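PDB 2EK8: aminopeptidase from Aneurinibacillus sp., which probably removes residues from the amino termini of peptides as a zinc-dependent metalloexopeptidase of family M28, and also carries a protease-associated (PA) domain. Local coordinates for residues A[95-100]-A[187-192]; A[8-13]-A[392-397]; A[24-29]-A[236-241]; A[297-302]-A[346-351]. All coordinates share one frame; numbering follows the deposited sequence.

Contact 1 of 4, residues A[95-100]-A[187-192]; sequences AELVYV and ITATVK
Three backbone hydrogen bonds join A95 and L97 to I187 and A189. Two of them close the antiparallel hydrogen-bonded pair A95/A189: A95 N reaches A189 O at 3.1 Å, bent to 138° at the hydrogen, and A189 N reaches A95 O at 2.9 Å, almost straight. The third, L97 N to I187 O at 2.7 Å, is equally straight and follows the non-hydrogen-bonded pair E96/T188, whose CA atoms approach to 4.1 Å. Weaker C-H contacts supplement these bonds, E96 CA lying 3.4 Å from I187 O.

Strand 91-99, in the PA domain range, meets the beginning of the long strand 188-210. Two residue pairs make up the pairing, consistent with the 103° between the directions of the two short segments.

Apolar contact comes from L97. Its CB lies 4.3 Å from A189 CB, while CD2 adjoins I187 CG2; I117 and L119 of the adjoining strand 117-121, and I143 of strand 141-145, also pack against this leucine.

The polar contacts beyond the backbone run through E96 and one water. CG stands anti to the backbone N (chi1 166°) and the extended chain carries the carboxylate to the water, which donates to E96 OE2 at 2.8 Å and to L97 O while accepting from I187 N. E96 OE1 has a separate partner, a salt bridge to K116.

Contact 2 of 4, residues A[8-13]-A[392-397]; sequences QITKRT and VGSAVY. With ZN (zinc ion), chain E.
I9 points its side chain at the 392-397 segment of helix 382-400 and lies obliquely across Y397. With CG1 anti to its carbonyl carbon (chi1 -55°), the two branches separate: CG1 lies by the tyrosine, 3.8 Å from Y397 CB, whereas CG2 settles over the glycine backbone, 3.9 Å from G393 CA. G393, having no side chain, lets I9 CG2 lie directly on the helix backbone. The terminal CD1 is directed at the tyrosine ring, but its modelled approach is too short to be trusted in detail.

Q8 meets the outer part of the same ring. Its CB is 4.0 Å from Y397 CE2 and its CG is 3.9 Å from Y397 OH, after which the chain bends and takes the amide elsewhere, its plane turned 51° from that of the ring. R12 NH1 then binds both Q8 O and Q8 OE1, each at 2.8 Å; the backbone oxygen receives it in the carbonyl plane, on a lone pair. S394 OG lies against I9 CB at 3.7 Å and is hydrogen-bonded to D390 O, one turn earlier in helix 382-400.

This is N-terminal chain packed onto the C-terminal helix of the peptidase region. Zinc sits beside the packing, held by T13 O and T13 OG1 at 2.1 and 2.2 Å, three waters and D386. Two of the waters also donate to T10 O. The chemistry therefore divides: apolar packing joins the segments through I9, while oxygen ligands from T13 and D386 tie the same two regions through a metal.

Contact 3 of 4, residues A[24-29]-A[236-241]; sequences FLSQAP and PGANDD. With ZN (zinc ion), chain C; ZN (zinc ion), chain B.
S26 leaves helical backbone angles just after helix 15-25, and the chain that follows passes P236 closely enough to bring P29 CA and P236 CA within 4.0 Å. A C-H contact marks the approach, from S26 CA to P236 O at 3.5 Å with 132° at the hydrogen.

S26 carries most of the side-chain contact from its segment. Its CB faces P236 O and A238 together, 3.8 Å from A238 CA and 3.9 Å from A238 CB. The hydroxyl lies between the backbone N and the carbonyl carbon (chi1 65°), a position from which OG bonds I22 O in the preceding helical turn instead of bridging the segments. P236 returns the contact with its ring, CB resting 3.6 Å from S26 O, while P29 CG comes to 4.0 Å from P236 N. The meeting is thus one of small side chains and backbone, with R30 supplying polar links by bonding P236 O and G237 O.

Beyond A238 the segment enters the M28 metal centre. D240 bridges two zinc ions, one through OD1 and one through OD2, both at 2.0 Å, and a water is shared by the pair. H228 and D301 join D240 at one metal, E273 and H371 at the other. The peptide bond before D241 is cis.

In the fold, the contact sets the end of helix 15-25 beside the start of helix 238-255. Helix 35-50 packs against L25 and A28, and strand 222-228 brings H228 to the metal centre.

Contact 4 of 4, residues A[297-302]-A[346-351]; sequences MFQLDM and SDHESF. With ZN (zinc ion), chain C.
The F351 ring receives M297 CG over one face, 3.9 Å from the ring centroid and 29° off the normal. M297 SD is also in Met-aromatic contact, but obliquely. The H348 ring has S346 CB at its edge, in plane, and Q299 CG approaches it obliquely; H348 NE2 is hydrogen-bonded to E343 O. The Q299 amide stands almost perpendicular to the D347 carboxylate, their planes 86° apart.

These groups join strand 294-300 of the M28 peptidase region to the short helix 348-352, with zinc at the strand's C-terminal end. M297, Q299 and D301 all turn toward the helix segment, and the contact changes along them from apolar to polar to metal-bound. M297 has CG anti to the backbone N (chi1 -176°), which carries it out to the phenylalanine; its SD also lies 3.9 Å from H348 CA. Q299 CB packs on H348 CB at 3.8 Å, and the chain then bends at chi2 to bring NE2 within bonding distance of both S346 OG and D347 OD2. The serine bond is 3.1 Å, with OG tilted out of the amide plane; the bond to D347 OD2 is weak. D347 OD1 is hydrogen-bonded to S279.

S346 is a second-shell residue of the metal site. Its hydroxyl accepts from Q299 NE2 and donates to D301, fixing the direction of the O-H and probably steadying the carboxylate. Zinc takes both oxygens of D301, OD1 at 2.1 Å and OD2 at 2.4 Å; S346 OG, 2.8 Å from D301 OD2, uses the anti lone pair of that longer-bound oxygen.

Overall arrangement
Contacts 3 and 4 converge on the two-zinc centre. D240 and D301 share one zinc ion, and D240 OD1 lies 3.0 Å from D301 OD1, although the contact centres are about 18 Å apart; D241 OD1 and M302 N, also 3.0 Å apart, add a probable hydrogen bond. Contact 2 backs onto contact 4 through V392, A395 and V396 on F298 and L300, with V392 CG2 3.7 Å from L300 CD2. Its own zinc is a different site. Contact 1 stands apart, its centre about 41 Å from those of contacts 3 and 4 and about 59 Å from that of contact 2, on the opposite side of the chain's centre.

Contact 1 of 4, residues A[95-100]-A[187-192]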
loop_
_atom_site.group_PDB
_atom_site.type_symbol
_atom_site.label_atom_id
_atom_site.label_comp_id
_atom_site.label_asym_id
_atom_site.label_seq_id
_atom_site.Cartn_x
_atom_site.Cartn_y
_atom_site.Cartn_z
ATOM N N ALA A 95 -35.829 -4.030 -5.721
ATOM C CA ALA A 95 -36.301 -5.342 -6.138
ATOM C C ALA A 95 -36.092 -6.377 -5.045
ATOM O O ALA A 95 -35.595 -6.065 -3.963
ATOM C CB ALA A 95 -35.577 -5.769 -7.407
ATOM N N GLU A 96 -36.475 -7.615 -5.338
ATOM C CA GLU A 96 -36.332 -8.701 -4.380
ATOM C C GLU A 96 -34.867 -8.984 -4.063
ATOM O O GLU A 96 -34.007 -8.946 -4.944
ATOM C CB GLU A 96 -36.998 -9.973 -4.914
ATOM C CG GLU A 96 -36.613 -11.235 -4.155
ATOM C CD GLU A 96 -37.353 -12.466 -4.641
ATOM O OE1 GLU A 96 -37.588 -12.578 -5.861
ATOM O OE2 GLU A 96 -37.686 -13.329 -3.801
ATOM N N LEU A 97 -34.601 -9.265 -2.794
ATOM C CA LEU A 97 -33.254 -9.566 -2.328
ATOM C C LEU A 97 -33.044 -11.078 -2.360
ATOM O O LEU A 97 -33.869 -11.832 -1.846
ATOM C CB LEU A 97 -33.079 -9.041 -0.901
ATOM C CG LEU A 97 -31.687 -9.108 -0.267
ATOM C CD1 LEU A 97 -30.713 -8.240 -1.054
ATOM C CD2 LEU A 97 -31.771 -8.632 1.174
ATOM N N VAL A 98 -31.945 -11.521 -2.965
ATOM C CA VAL A 98 -31.655 -12.949 -3.058
ATOM C C VAL A 98 -30.287 -13.299 -2.483
ATOM O O VAL A 98 -29.274 -12.721 -2.870
ATOM C CB VAL A 98 -31.709 -13.440 -4.522
ATOM C CG1 VAL A 98 -31.411 -14.931 -4.582
ATOM C CG2 VAL A 98 -33.079 -13.151 -5.117
ATOM N N TYR A 99 -30.272 -14.257 -1.561
ATOM C CA TYR A 99 -29.039 -14.701 -0.920
ATOM C C TYR A 99 -28.281 -15.673 -1.821
ATOM O O TYR A 99 -28.815 -16.712 -2.211
ATOM C CB TYR A 99 -29.367 -15.372 0.416
ATOM C CG TYR A 99 -28.180 -15.989 1.121
ATOM C CD1 TYR A 99 -27.085 -15.212 1.497
ATOM C CD2 TYR A 99 -28.163 -17.347 1.431
ATOM C CE1 TYR A 99 -26.000 -15.774 2.169
ATOM C CE2 TYR A 99 -27.086 -17.920 2.103
ATOM C CZ TYR A 99 -26.009 -17.128 2.469
ATOM O OH TYR A 99 -24.951 -17.689 3.143
ATOM N N VAL A 100 -27.039 -15.331 -2.153
ATOM C CA VAL A 100 -26.226 -16.184 -3.013
ATOM C C VAL A 100 -24.903 -16.584 -2.368
ATOM O O VAL A 100 -23.876 -16.680 -3.041
ATOM C CB VAL A 100 -25.936 -15.500 -4.368
ATOM C CG1 VAL A 100 -27.230 -15.341 -5.153
ATOM C CG2 VAL A 100 -25.280 -14.147 -4.142
ATOM N N ILE A 187 -37.956 -11.156 0.732
ATOM C CA ILE A 187 -37.582 -9.793 1.090
ATOM C C ILE A 187 -37.277 -8.891 -0.100
ATOM O O ILE A 187 -36.687 -9.322 -1.088
ATOM C CB ILE A 187 -36.349 -9.799 2.024
ATOM C CG1 ILE A 187 -36.660 -10.606 3.288
ATOM C CG2 ILE A 187 -35.955 -8.375 2.386
ATOM C CD1 ILE A 187 -35.477 -10.769 4.230
ATOM N N THR A 188 -37.686 -7.632 0.012
ATOM C CA THR A 188 -37.448 -6.641 -1.027
ATOM C C THR A 188 -36.504 -5.597 -0.451
ATOM O O THR A 188 -36.608 -5.238 0.723
ATOM C CB THR A 188 -38.758 -5.959 -1.468
ATOM O OG1 THR A 188 -39.622 -6.931 -2.071
ATOM C CG2 THR A 188 -38.472 -4.851 -2.473
ATOM N N ALA A 189 -35.577 -5.117 -1.269
ATOM C CA ALA A 189 -34.617 -4.125 -0.805
ATOM C C ALA A 189 -34.460 -2.981 -1.791
ATOM O O ALA A 189 -34.914 -3.058 -2.931
ATOM C CB ALA A 189 -33.268 -4.786 -0.559
ATOM N N THR A 190 -33.813 -1.916 -1.335
ATOM C CA THR A 190 -33.575 -0.753 -2.174
ATOM C C THR A 190 -32.103 -0.375 -2.126
ATOM O O THR A 190 -31.513 -0.256 -1.050
ATOM C CB THR A 190 -34.410 0.457 -1.712
ATOM O OG1 THR A 190 -35.801 0.183 -1.915
ATOM C CG2 THR A 190 -34.024 1.703 -2.500
ATOM N N VAL A 191 -31.515 -0.196 -3.301
ATOM C CA VAL A 191 -30.115 0.180 -3.399
ATOM C C VAL A 191 -29.984 1.375 -4.332
ATOM O O VAL A 191 -30.135 1.247 -5.548
ATOM C CB VAL A 191 -29.255 -0.980 -3.941
ATOM C CG1 VAL A 191 -27.806 -0.538 -4.072
ATOM C CG2 VAL A 191 -29.357 -2.175 -3.009
ATOM N N LYS A 192 -29.721 2.540 -3.750
ATOM C CA LYS A 192 -29.562 3.760 -4.527
ATOM C C LYS A 192 -28.201 4.389 -4.276
ATOM O O LYS A 192 -27.875 4.774 -3.152
ATOM C CB LYS A 192 -30.663 4.769 -4.187
ATOM C CG LYS A 192 -32.037 4.401 -4.722
ATOM C CD LYS A 192 -33.029 5.534 -4.504
ATOM C CE LYS A 192 -34.404 5.189 -5.052
ATOM N NZ LYS A 192 -35.364 6.314 -4.876
HETATM O O HOH W 1 -36.478 -12.832 -1.339
#

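Contact 2 of 4, residues A[8-13]-A[392-397]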
loop_
_atom_site.group_PDB
_atom_site.type_symbol
_atom_site.label_atom_id
_atom_site.label_comp_id
_atom_site.label_asym_id
_atom_site.label_seq_id
_atom_site.Cartn_x
_atom_site.Cartn_y
_atom_site.Cartn_z
ATOM N N GLN A 8 29.493 4.617 9.339
ATOM C CA GLN A 8 29.400 5.597 8.260
ATOM C C GLN A 8 27.943 6.026 8.082
ATOM O O GLN A 8 27.659 7.157 7.682
ATOM C CB GLN A 8 29.933 5.014 6.947
ATOM C CG GLN A 8 31.442 4.813 6.905
ATOM C CD GLN A 8 32.217 6.079 7.244
ATOM O OE1 GLN A 8 31.797 7.187 6.914
ATOM N NE2 GLN A 8 33.363 5.915 7.895
ATOM N N ILE A 9 27.024 5.118 8.396
ATOM C CA ILE A 9 25.594 5.393 8.290
ATOM C C ILE A 9 25.051 5.978 9.593
ATOM O O ILE A 9 24.514 7.087 9.617
ATOM C CB ILE A 9 24.777 4.098 7.987
ATOM C CG1 ILE A 9 25.309 3.411 6.730
ATOM C CG2 ILE A 9 23.304 4.431 7.807
ATOM C CD1 ILE A 9 26.613 2.690 6.953
ATOM N N THR A 10 25.216 5.229 10.680
ATOM C CA THR A 10 24.695 5.635 11.979
ATOM C C THR A 10 25.168 6.986 12.507
ATOM O O THR A 10 24.463 7.616 13.292
ATOM C CB THR A 10 24.948 4.539 13.056
ATOM O OG1 THR A 10 26.352 4.399 13.305
ATOM C CG2 THR A 10 24.389 3.203 12.579
ATOM N N LYS A 11 26.338 7.447 12.082
ATOM C CA LYS A 11 26.813 8.741 12.560
ATOM C C LYS A 11 26.248 9.887 11.724
ATOM O O LYS A 11 26.405 11.058 12.079
ATOM C CB LYS A 11 28.350 8.802 12.556
ATOM C CG LYS A 11 29.004 9.036 11.200
ATOM C CD LYS A 11 30.471 9.426 11.395
ATOM C CE LYS A 11 31.170 9.744 10.084
ATOM N NZ LYS A 11 31.463 8.522 9.294
ATOM N N ARG A 12 25.571 9.548 10.628
ATOM C CA ARG A 12 25.004 10.555 9.733
ATOM C C ARG A 12 23.477 10.640 9.647
ATOM O O ARG A 12 22.945 11.603 9.098
ATOM C CB ARG A 12 25.555 10.357 8.318
ATOM C CG ARG A 12 27.040 10.603 8.164
ATOM C CD ARG A 12 27.416 10.625 6.687
ATOM N NE ARG A 12 28.795 11.050 6.471
ATOM C CZ ARG A 12 29.859 10.273 6.640
ATOM N NH1 ARG A 12 29.711 9.013 7.028
ATOM N NH2 ARG A 12 31.074 10.760 6.424
ATOM N N THR A 13 22.766 9.644 10.164
ATOM C CA THR A 13 21.303 9.661 10.104
ATOM C C THR A 13 20.701 10.769 10.963
ATOM O O THR A 13 20.625 10.656 12.184
ATOM C CB THR A 13 20.726 8.321 10.549
ATOM O OG1 THR A 13 21.424 7.881 11.715
ATOM C CG2 THR A 13 20.874 7.286 9.443
ATOM N N VAL A 392 18.108 0.001 7.943
ATOM C CA VAL A 392 17.963 -0.110 6.499
ATOM C C VAL A 392 19.195 0.466 5.795
ATOM O O VAL A 392 19.703 -0.124 4.840
ATOM C CB VAL A 392 16.689 0.607 6.024
ATOM C CG1 VAL A 392 16.660 0.677 4.489
ATOM C CG2 VAL A 392 15.465 -0.145 6.535
ATOM N N GLY A 393 19.685 1.604 6.286
ATOM C CA GLY A 393 20.855 2.225 5.688
ATOM C C GLY A 393 22.086 1.338 5.778
ATOM O O GLY A 393 22.830 1.198 4.811
ATOM N N SER A 394 22.310 0.732 6.940
ATOM C CA SER A 394 23.465 -0.141 7.097
ATOM C C SER A 394 23.304 -1.431 6.296
ATOM O O SER A 394 24.289 -2.006 5.834
ATOM C CB SER A 394 23.688 -0.452 8.578
ATOM O OG SER A 394 24.015 0.744 9.267
ATOM N N ALA A 395 22.064 -1.880 6.126
ATOM C CA ALA A 395 21.806 -3.096 5.360
ATOM C C ALA A 395 22.165 -2.820 3.900
ATOM O O ALA A 395 22.819 -3.636 3.243
ATOM C CB ALA A 395 20.339 -3.498 5.480
ATOM N N VAL A 396 21.745 -1.656 3.407
ATOM C CA VAL A 396 22.029 -1.252 2.036
ATOM C C VAL A 396 23.525 -1.018 1.874
ATOM O O VAL A 396 24.119 -1.416 0.874
ATOM C CB VAL A 396 21.277 0.056 1.659
ATOM C CG1 VAL A 396 21.818 0.627 0.343
ATOM C CG2 VAL A 396 19.782 -0.231 1.519
ATOM N N TYR A 397 24.133 -0.385 2.873
ATOM C CA TYR A 397 25.555 -0.087 2.812
ATOM C C TYR A 397 26.421 -1.335 2.859
ATOM O O TYR A 397 27.518 -1.350 2.296
ATOM C CB TYR A 397 25.949 0.859 3.945
ATOM C CG TYR A 397 27.338 1.445 3.789
ATOM C CD1 TYR A 397 27.668 2.234 2.686
ATOM C CD2 TYR A 397 28.314 1.228 4.757
ATOM C CE1 TYR A 397 28.943 2.794 2.552
ATOM C CE2 TYR A 397 29.582 1.782 4.640
ATOM C CZ TYR A 397 29.894 2.562 3.537
ATOM O OH TYR A 397 31.159 3.096 3.430
HETATM ZN ZN ZN E . 21.158 9.071 13.514
HETATM O O HOH W 2 22.136 7.493 14.656
HETATM O O HOH W 3 23.258 10.015 13.449
HETATM O O HOH W 4 20.732 10.320 15.295
#

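Contact 3 of 4, residues A[24-29]-A[236-241]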
loop_
_atom_site.group_PDB
_atom_site.type_symbol
_atom_site.label_atom_id
_atom_site.label_comp_id
_atom_site.label_asym_id
_atom_site.label_seq_id
_atom_site.Cartn_x
_atom_site.Cartn_y
_atom_site.Cartn_z
ATOM N N PHE A 24 6.517 18.800 6.819
ATOM C CA PHE A 24 6.099 19.467 5.597
ATOM C C PHE A 24 5.020 18.697 4.843
ATOM O O PHE A 24 3.990 19.261 4.483
ATOM C CB PHE A 24 7.275 19.696 4.653
ATOM C CG PHE A 24 6.860 20.277 3.334
ATOM C CD1 PHE A 24 6.635 21.645 3.205
ATOM C CD2 PHE A 24 6.590 19.448 2.251
ATOM C CE1 PHE A 24 6.138 22.179 2.018
ATOM C CE2 PHE A 24 6.089 19.973 1.058
ATOM C CZ PHE A 24 5.862 21.340 0.944
ATOM N N LEU A 25 5.261 17.412 4.604
ATOM C CA LEU A 25 4.323 16.583 3.851
ATOM C C LEU A 25 2.963 16.325 4.493
ATOM O O LEU A 25 1.965 16.194 3.788
ATOM C CB LEU A 25 4.969 15.230 3.514
ATOM C CG LEU A 25 6.152 15.237 2.543
ATOM C CD1 LEU A 25 6.745 13.837 2.454
ATOM C CD2 LEU A 25 5.694 15.717 1.166
ATOM N N SER A 26 2.911 16.273 5.822
ATOM C CA SER A 26 1.658 15.967 6.496
ATOM C C SER A 26 0.785 17.146 6.909
ATOM O O SER A 26 -0.012 17.026 7.835
ATOM C CB SER A 26 1.926 15.070 7.717
ATOM O OG SER A 26 2.696 15.742 8.695
ATOM N N GLN A 27 0.925 18.279 6.226
ATOM C CA GLN A 27 0.101 19.441 6.543
ATOM C C GLN A 27 -1.313 19.187 6.029
ATOM O O GLN A 27 -2.275 19.820 6.472
ATOM C CB GLN A 27 0.679 20.709 5.901
ATOM C CG GLN A 27 2.074 21.063 6.393
ATOM C CD GLN A 27 2.633 22.320 5.741
ATOM O OE1 GLN A 27 2.221 23.441 6.059
ATOM N NE2 GLN A 27 3.571 22.137 4.818
ATOM N N ALA A 28 -1.433 18.248 5.095
ATOM C CA ALA A 28 -2.725 17.886 4.523
ATOM C C ALA A 28 -2.612 16.525 3.846
ATOM O O ALA A 28 -1.517 16.098 3.482
ATOM C CB ALA A 28 -3.169 18.938 3.505
ATOM N N PRO A 29 -3.743 15.824 3.671
ATOM C CA PRO A 29 -3.706 14.510 3.022
ATOM C C PRO A 29 -3.143 14.657 1.610
ATOM O O PRO A 29 -3.278 15.711 0.993
ATOM C CB PRO A 29 -5.171 14.084 3.013
ATOM C CG PRO A 29 -5.742 14.793 4.228
ATOM C CD PRO A 29 -5.107 16.154 4.123
ATOM N N PRO A 236 -3.744 12.746 7.045
ATOM C CA PRO A 236 -2.561 13.575 6.790
ATOM C C PRO A 236 -1.363 12.700 6.405
ATOM O O PRO A 236 -0.370 13.185 5.865
ATOM C CB PRO A 236 -2.358 14.302 8.116
ATOM C CG PRO A 236 -3.775 14.467 8.617
ATOM C CD PRO A 236 -4.362 13.094 8.340
ATOM N N GLY A 237 -1.468 11.409 6.706
ATOM C CA GLY A 237 -0.418 10.463 6.361
ATOM C C GLY A 237 0.984 10.744 6.866
ATOM O O GLY A 237 1.956 10.593 6.116
ATOM N N ALA A 238 1.106 11.140 8.129
ATOM C CA ALA A 238 2.417 11.421 8.697
ATOM C C ALA A 238 3.233 10.133 8.730
ATOM O O ALA A 238 4.390 10.113 8.307
ATOM C CB ALA A 238 2.277 11.994 10.108
ATOM N N ASN A 239 2.637 9.056 9.229
ATOM C CA ASN A 239 3.366 7.800 9.277
ATOM C C ASN A 239 3.149 6.966 8.023
ATOM O O ASN A 239 4.042 6.232 7.602
ATOM C CB ASN A 239 2.990 6.973 10.509
ATOM C CG ASN A 239 3.998 5.879 10.774
ATOM O OD1 ASN A 239 5.203 6.126 10.697
ATOM N ND2 ASN A 239 3.524 4.667 11.075
ATOM N N ASP A 240 1.971 7.089 7.421
ATOM C CA ASP A 240 1.665 6.335 6.210
ATOM C C ASP A 240 1.411 7.288 5.044
ATOM O O ASP A 240 0.286 7.752 4.855
ATOM C CB ASP A 240 0.442 5.438 6.444
ATOM C CG ASP A 240 0.129 4.553 5.251
ATOM O OD1 ASP A 240 1.017 4.379 4.394
ATOM O OD2 ASP A 240 -1.000 4.023 5.175
ATOM N N ASP A 241 2.449 7.585 4.260
ATOM C CA ASP A 241 3.789 7.043 4.455
ATOM C C ASP A 241 4.849 8.144 4.368
ATOM O O ASP A 241 5.886 7.968 3.726
ATOM C CB ASP A 241 4.057 5.964 3.392
ATOM C CG ASP A 241 5.376 5.230 3.602
ATOM O OD1 ASP A 241 5.879 5.185 4.745
ATOM O OD2 ASP A 241 5.898 4.669 2.613
HETATM ZN ZN ZN C . 1.654 2.885 3.192
HETATM ZN ZN ZN B . -1.852 3.091 3.606
HETATM O O HOH W 5 -0.098 1.882 2.860
#

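Contact 4 of 4, residues A[297-302]-A[346-351]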
loop_
_atom_site.group_PDB
_atom_site.type_symbol
_atom_site.label_atom_id
_atom_site.label_comp_id
_atom_site.label_asym_id
_atom_site.label_seq_id
_atom_site.Cartn_x
_atom_site.Cartn_y
_atom_site.Cartn_z
ATOM N N MET A 297 15.314 -4.873 -3.237
ATOM C CA MET A 297 14.449 -3.708 -3.171
ATOM C C MET A 297 13.966 -3.612 -1.726
ATOM O O MET A 297 13.394 -4.562 -1.195
ATOM C CB MET A 297 13.265 -3.869 -4.132
ATOM C CG MET A 297 12.331 -2.663 -4.214
ATOM S SD MET A 297 11.084 -2.621 -2.918
ATOM C CE MET A 297 10.500 -0.927 -3.060
ATOM N N PHE A 298 14.250 -2.481 -1.086
ATOM C CA PHE A 298 13.839 -2.238 0.298
ATOM C C PHE A 298 12.654 -1.269 0.264
ATOM O O PHE A 298 12.785 -0.171 -0.267
ATOM C CB PHE A 298 14.973 -1.577 1.094
ATOM C CG PHE A 298 16.187 -2.448 1.291
ATOM C CD1 PHE A 298 16.533 -2.901 2.564
ATOM C CD2 PHE A 298 16.997 -2.792 0.214
ATOM C CE1 PHE A 298 17.669 -3.683 2.762
ATOM C CE2 PHE A 298 18.138 -3.578 0.402
ATOM C CZ PHE A 298 18.473 -4.021 1.679
ATOM N N GLN A 299 11.509 -1.675 0.817
ATOM C CA GLN A 299 10.324 -0.813 0.863
ATOM C C GLN A 299 10.117 -0.319 2.292
ATOM O O GLN A 299 10.102 -1.112 3.238
ATOM C CB GLN A 299 9.068 -1.570 0.408
ATOM C CG GLN A 299 7.747 -0.801 0.610
ATOM C CD GLN A 299 7.591 0.397 -0.324
ATOM O OE1 GLN A 299 8.478 0.701 -1.124
ATOM N NE2 GLN A 299 6.453 1.079 -0.224
ATOM N N LEU A 300 9.970 0.995 2.437
ATOM C CA LEU A 300 9.767 1.626 3.736
ATOM C C LEU A 300 8.331 2.148 3.790
ATOM O O LEU A 300 7.971 3.057 3.053
ATOM C CB LEU A 300 10.746 2.790 3.898
ATOM C CG LEU A 300 12.229 2.407 3.879
ATOM C CD1 LEU A 300 13.072 3.581 3.410
ATOM C CD2 LEU A 300 12.640 1.960 5.278
ATOM N N ASP A 301 7.515 1.568 4.659
ATOM C CA ASP A 301 6.122 1.986 4.772
ATOM C C ASP A 301 5.724 1.876 6.237
ATOM O O ASP A 301 5.678 0.771 6.784
ATOM C CB ASP A 301 5.232 1.067 3.916
ATOM C CG ASP A 301 3.865 1.679 3.598
ATOM O OD1 ASP A 301 3.472 2.664 4.254
ATOM O OD2 ASP A 301 3.177 1.162 2.689
ATOM N N MET A 302 5.445 3.029 6.849
ATOM C CA MET A 302 5.048 3.141 8.254
ATOM C C MET A 302 6.207 2.720 9.142
ATOM O O MET A 302 6.236 1.616 9.689
ATOM C CB MET A 302 3.783 2.303 8.500
ATOM C CG MET A 302 2.629 2.794 7.619
ATOM S SD MET A 302 1.038 1.974 7.782
ATOM C CE MET A 302 1.346 0.444 6.992
ATOM N N SER A 346 1.946 -3.453 -0.112
ATOM C CA SER A 346 2.840 -2.305 -0.274
ATOM C C SER A 346 3.666 -2.475 -1.546
ATOM O O SER A 346 3.644 -3.536 -2.173
ATOM C CB SER A 346 3.751 -2.104 0.941
ATOM O OG SER A 346 4.202 -0.752 0.970
ATOM N N ASP A 347 4.400 -1.434 -1.922
ATOM C CA ASP A 347 5.172 -1.452 -3.166
ATOM C C ASP A 347 6.187 -2.574 -3.395
ATOM O O ASP A 347 6.573 -2.816 -4.534
ATOM C CB ASP A 347 5.843 -0.094 -3.362
ATOM C CG ASP A 347 4.835 1.036 -3.426
ATOM O OD1 ASP A 347 3.920 0.966 -4.272
ATOM O OD2 ASP A 347 4.950 1.986 -2.631
ATOM N N HIS A 348 6.617 -3.264 -2.343
ATOM C CA HIS A 348 7.584 -4.345 -2.536
ATOM C C HIS A 348 6.976 -5.470 -3.380
ATOM O O HIS A 348 7.691 -6.235 -4.032
ATOM C CB HIS A 348 8.061 -4.896 -1.183
ATOM C CG HIS A 348 6.964 -5.436 -0.320
ATOM N ND1 HIS A 348 5.858 -4.694 0.037
ATOM C CD2 HIS A 348 6.823 -6.638 0.289
ATOM C CE1 HIS A 348 5.084 -5.415 0.830
ATOM N NE2 HIS A 348 5.648 -6.599 0.999
ATOM N N GLU A 349 5.652 -5.550 -3.374
ATOM C CA GLU A 349 4.937 -6.569 -4.137
ATOM C C GLU A 349 5.194 -6.404 -5.637
ATOM O O GLU A 349 5.291 -7.388 -6.375
ATOM C CB GLU A 349 3.437 -6.465 -3.847
ATOM C CG GLU A 349 2.601 -7.585 -4.433
ATOM C CD GLU A 349 1.169 -7.546 -3.932
ATOM O OE1 GLU A 349 0.975 -7.501 -2.700
ATOM O OE2 GLU A 349 0.240 -7.563 -4.763
ATOM N N SER A 350 5.318 -5.158 -6.079
ATOM C CA SER A 350 5.553 -4.866 -7.491
ATOM C C SER A 350 6.919 -5.346 -7.984
ATOM O O SER A 350 7.102 -5.606 -9.172
ATOM C CB SER A 350 5.409 -3.363 -7.737
ATOM O OG SER A 350 4.145 -2.909 -7.276
ATOM N N PHE A 351 7.878 -5.468 -7.077
ATOM C CA PHE A 351 9.209 -5.921 -7.461
ATOM C C PHE A 351 9.349 -7.416 -7.261
ATOM O O PHE A 351 10.047 -8.094 -8.020
ATOM C CB PHE A 351 10.253 -5.125 -6.679
ATOM C CG PHE A 351 10.225 -3.671 -7.011
ATOM C CD1 PHE A 351 10.841 -3.201 -8.170
ATOM C CD2 PHE A 351 9.467 -2.790 -6.247
ATOM C CE1 PHE A 351 10.694 -1.871 -8.566
ATOM C CE2 PHE A 351 9.313 -1.461 -6.634
ATOM C CZ PHE A 351 9.927 -1.000 -7.797
HETATM ZN ZN ZN C . 1.654 2.885 3.192
HETATM O O HOH W 5 -0.098 1.882 2.860
#